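Local coordinates for putative diflavin flavoprotein A 5 (Nostoc sp. PCC 7120, PDB 4FEK), which probably passes electrons from NADH to oxygen, reducing it to water, this chain being its N-terminal metallo-beta-lactamase-like, diiron-type domain, at residues I210-E213 with A214-K218; Y200-C203 with L204-H208. One frame throughout, in Å; residues are numbered along the deposited sequence.

Interaction 1: residues I210-E213 with A214-K218; sequences IHVE and AALEK
Ala214 to Glu217 take up the backbone carbonyls of Ile210 to Glu213 in turn. These are successive i to i+4 bonds of a regular alpha helix, 209-219, which packs against helix 239-258 in the metallo-beta-lactamase-like domain. Ala214 N donates to Ile210 O at 3.2 Å, the longest of the four bonds. It is also the most bent of them, with an N-H...O angle of 153°. CB of Ala214 lies 3.6 Å from His211 O, the usual spacing in a helix.

Ala215 N comes next and binds His211 O at 3.0 Å. Ala215 is buried. Its small side chain lies close to a bound di(hydroxyethyl)ether, probably left from crystallisation.

Leu216 forms with Val212 the one apolar side-chain pair between the two segments. Its N reaches Val212 O at 2.9 Å, with an N-H...O angle of 163°. Its CG stands beside its own backbone N (chi1 -64°), which brings CG to 3.2 Å from that same Val212 O. Beyond it, CD1 of Leu216 packs against CG1 of Val212 at 4.2 Å. Val212 also packs on Tyr246 and Ser250 of helix 239-258, and Leu216 on Phe176.

Glu217 N binds Glu213 O at 3.0 Å. Glu213 is extended beyond CG, and its OE1 forms a salt bridge with Lys254, a second link to helix 239-258. The bent chain of Glu217 leads away from the turn. Lys218 continues the same ladder one step further, with its N bonded to Ala214 O at 3.0 Å.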
# COMPACT_ATOMS: atom_id res chain seq x y z
N ILE A 210 1.94 16.53 11.37
CA ILE A 210 0.69 16.50 12.15
C ILE A 210 -0.28 15.44 11.61
O ILE A 210 -1.03 14.84 12.37
CB ILE A 210 -0.03 17.86 12.23
CG1 ILE A 210 -0.37 18.37 10.83
CG2 ILE A 210 0.79 18.87 13.05
CD1 ILE A 210 -1.34 19.53 10.83
N HIS A 211 -0.27 15.21 10.30
CA HIS A 211 -1.11 14.14 9.77
C HIS A 211 -0.55 12.75 10.08
O HIS A 211 -1.32 11.82 10.26
CB HIS A 211 -1.33 14.30 8.27
CG HIS A 211 -2.27 15.41 7.94
ND1 HIS A 211 -1.85 16.72 7.82
CD2 HIS A 211 -3.61 15.42 7.74
CE1 HIS A 211 -2.89 17.49 7.54
NE2 HIS A 211 -3.97 16.72 7.48
N VAL A 212 0.77 12.61 10.14
CA VAL A 212 1.34 11.32 10.55
C VAL A 212 0.88 10.97 11.97
O VAL A 212 0.52 9.83 12.25
CB VAL A 212 2.86 11.36 10.50
CG1 VAL A 212 3.46 10.07 11.05
CG2 VAL A 212 3.30 11.62 9.07
N GLU A 213 0.90 11.97 12.85
CA GLU A 213 0.45 11.78 14.23
C GLU A 213 -1.00 11.36 14.29
O GLU A 213 -1.36 10.48 15.08
CB GLU A 213 0.66 13.06 15.08
CG GLU A 213 2.11 13.46 15.27
CD GLU A 213 2.31 14.63 16.25
OE1 GLU A 213 1.42 15.51 16.35
OE2 GLU A 213 3.37 14.65 16.92
N ALA A 214 -1.84 12.00 13.47
CA ALA A 214 -3.27 11.66 13.42
C ALA A 214 -3.47 10.21 12.96
O ALA A 214 -4.31 9.48 13.49
CB ALA A 214 -4.03 12.64 12.49
N ALA A 215 -2.69 9.81 11.95
CA ALA A 215 -2.73 8.43 11.46
C ALA A 215 -2.33 7.43 12.55
O ALA A 215 -2.99 6.40 12.75
CB ALA A 215 -1.84 8.28 10.22
N LEU A 216 -1.24 7.73 13.26
CA LEU A 216 -0.79 6.87 14.35
C LEU A 216 -1.86 6.72 15.42
O LEU A 216 -2.10 5.62 15.93
CB LEU A 216 0.52 7.40 14.95
CG LEU A 216 1.74 7.43 14.00
CD1 LEU A 216 2.96 8.02 14.72
CD2 LEU A 216 2.06 6.04 13.45
N GLU A 217 -2.53 7.83 15.75
CA GLU A 217 -3.61 7.76 16.74
C GLU A 217 -4.74 6.84 16.25
O GLU A 217 -5.27 6.05 17.03
CB GLU A 217 -4.15 9.16 17.04
CG GLU A 217 -4.69 9.33 18.47
CD GLU A 217 -5.99 8.58 18.73
OE1 GLU A 217 -6.85 8.56 17.82
OE2 GLU A 217 -6.15 8.01 19.83
N LYS A 218 -5.12 6.98 14.98
CA LYS A 218 -6.17 6.13 14.37
C LYS A 218 -5.88 4.64 14.46
O LYS A 218 -6.76 3.84 14.78
CB LYS A 218 -6.43 6.52 12.91
CG LYS A 218 -7.38 7.69 12.72
CD LYS A 218 -7.24 8.30 11.33
CE LYS A 218 -7.87 9.69 11.24
NZ LYS A 218 -7.28 10.52 10.14

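Interaction 2: residues Y200-C203 with L204-H208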
# COMPACT_ATOMS: atom_id res chain seq x y z
N TYR A 200 13.29 7.57 4.47
CA TYR A 200 11.98 7.52 3.85
C TYR A 200 11.03 8.47 4.58
O TYR A 200 10.32 9.24 3.93
CB TYR A 200 11.47 6.08 3.87
CG TYR A 200 10.14 5.84 3.19
CD1 TYR A 200 8.96 6.09 3.87
CD2 TYR A 200 10.07 5.30 1.89
CE1 TYR A 200 7.73 5.83 3.31
CE2 TYR A 200 8.81 5.03 1.30
CZ TYR A 200 7.66 5.30 2.02
OH TYR A 200 6.41 5.07 1.48
N PHE A 201 11.01 8.40 5.91
CA PHE A 201 10.21 9.32 6.71
C PHE A 201 10.54 10.79 6.37
O PHE A 201 9.66 11.59 6.10
CB PHE A 201 10.43 9.08 8.20
CG PHE A 201 9.61 9.99 9.08
CD1 PHE A 201 10.08 11.27 9.43
CD2 PHE A 201 8.38 9.57 9.58
CE1 PHE A 201 9.32 12.10 10.22
CE2 PHE A 201 7.62 10.40 10.38
CZ PHE A 201 8.09 11.66 10.72
N ASN A 202 11.83 11.11 6.40
CA ASN A 202 12.28 12.46 6.11
C ASN A 202 11.96 12.96 4.71
O ASN A 202 11.69 14.16 4.53
CB ASN A 202 13.77 12.60 6.42
CG ASN A 202 14.05 12.57 7.93
OD1 ASN A 202 13.22 13.01 8.71
ND2 ASN A 202 15.20 12.05 8.32
N CYS A 203 11.99 12.06 3.72
CA CYS A 203 11.65 12.41 2.35
C CYS A 203 10.16 12.60 2.17
O CYS A 203 9.73 13.61 1.60
CB CYS A 203 12.11 11.33 1.35
SG CYS A 203 13.84 11.32 1.06
N LEU A 204 9.37 11.64 2.65
CA LEU A 204 7.95 11.54 2.29
C LEU A 204 6.91 11.82 3.40
O LEU A 204 5.76 12.13 3.10
CB LEU A 204 7.68 10.14 1.78
CG LEU A 204 8.45 9.70 0.54
CD1 LEU A 204 8.10 8.27 0.18
CD2 LEU A 204 8.12 10.64 -0.63
N MSE A 205 7.29 11.66 4.66
CA MSE A 205 6.34 11.79 5.77
C MSE A 205 6.50 13.11 6.50
O MSE A 205 5.51 13.75 6.89
CB MSE A 205 6.53 10.68 6.81
CG MSE A 205 6.35 9.24 6.26
SE MSE A 205 4.48 8.84 5.90
CE MSE A 205 3.79 8.67 7.70
N ALA A 206 7.76 13.50 6.70
CA ALA A 206 8.10 14.63 7.57
C ALA A 206 7.34 15.93 7.27
O ALA A 206 6.88 16.60 8.21
CB ALA A 206 9.62 14.87 7.59
N PRO A 207 7.17 16.30 5.99
CA PRO A 207 6.43 17.55 5.76
C PRO A 207 4.97 17.52 6.22
O PRO A 207 4.32 18.56 6.30
CB PRO A 207 6.47 17.71 4.23
CG PRO A 207 7.64 16.89 3.79
CD PRO A 207 7.66 15.72 4.72
N HIS A 208 4.46 16.34 6.53
CA HIS A 208 3.06 16.21 6.91
C HIS A 208 2.97 15.65 8.33
O HIS A 208 2.08 14.88 8.65
CB HIS A 208 2.37 15.27 5.92
CG HIS A 208 2.83 15.44 4.51
ND1 HIS A 208 2.57 16.58 3.77
CD2 HIS A 208 3.56 14.62 3.70
CE1 HIS A 208 3.11 16.45 2.57
NE2 HIS A 208 3.72 15.28 2.50
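Phe201 and Tyr200 meet Met205, Ala206 and Leu204 where helix 194-205 passes through a wider, pi-type turn. The backbone bonds mark the change. Leu204 N donates to Tyr200 O at 2.9 Å, a normal i to i+4 bond. Phe201 O then accepts two: the i to i+4 bond from Met205 N at 2.8 Å, and the i to i+5 bond of the pi-type turn from Ala206 N, also at 2.8 Å. The two donors arrive from opposite faces of the carbonyl plane. Among the side chains, Tyr200 OH is hydrogen-bonded to Lys174 O.

Two CH-pi contacts run beside these bonds. CD1 of Leu204 sits over one face of the Tyr200 ring, 3.7 Å from its centroid and 22° off the normal. CB of Met205, a selenomethionine, lies over a face of the Phe201 ring, 3.9 Å from the centroid. The Phe201 ring swings forward along the helix to meet it, its CG lying trans to the backbone N (chi1 -180°).

Ordinary apolar packing completes the set. CE1 of Phe201 touches CB of Ala206 at 3.8 Å. The same ring meets Tyr246 edge-to-face and also touches Trp249, both on helix 239-258.

The double acceptor binds two successive amides where the plain helical pattern gives way. The side-chain contacts are mainly carbon against ring face, though Ala206 N also lies over the rim of the Phe201 face. The polar bonds between the segments lie in the backbone.

Interaction 2 comes first along the chain. It covers part of helix 194-205, the 3-10 segment 206-207 and His208, the N-cap before helix 209-219, which holds interaction 1. Both contacts are local. Each closes helical turns and no long loop, and they lie in series, neither nested nor crossed. They touch: CG2 of Val212 lies 3.3 Å from CE of Met205, and its CG1 packs against Phe201. Both also lean on helix 239-258, sharing Tyr246 and Ser250. The two helices belong to the connection between strands 169-173 and 226-229, parallel neighbours in the five-stranded sheet.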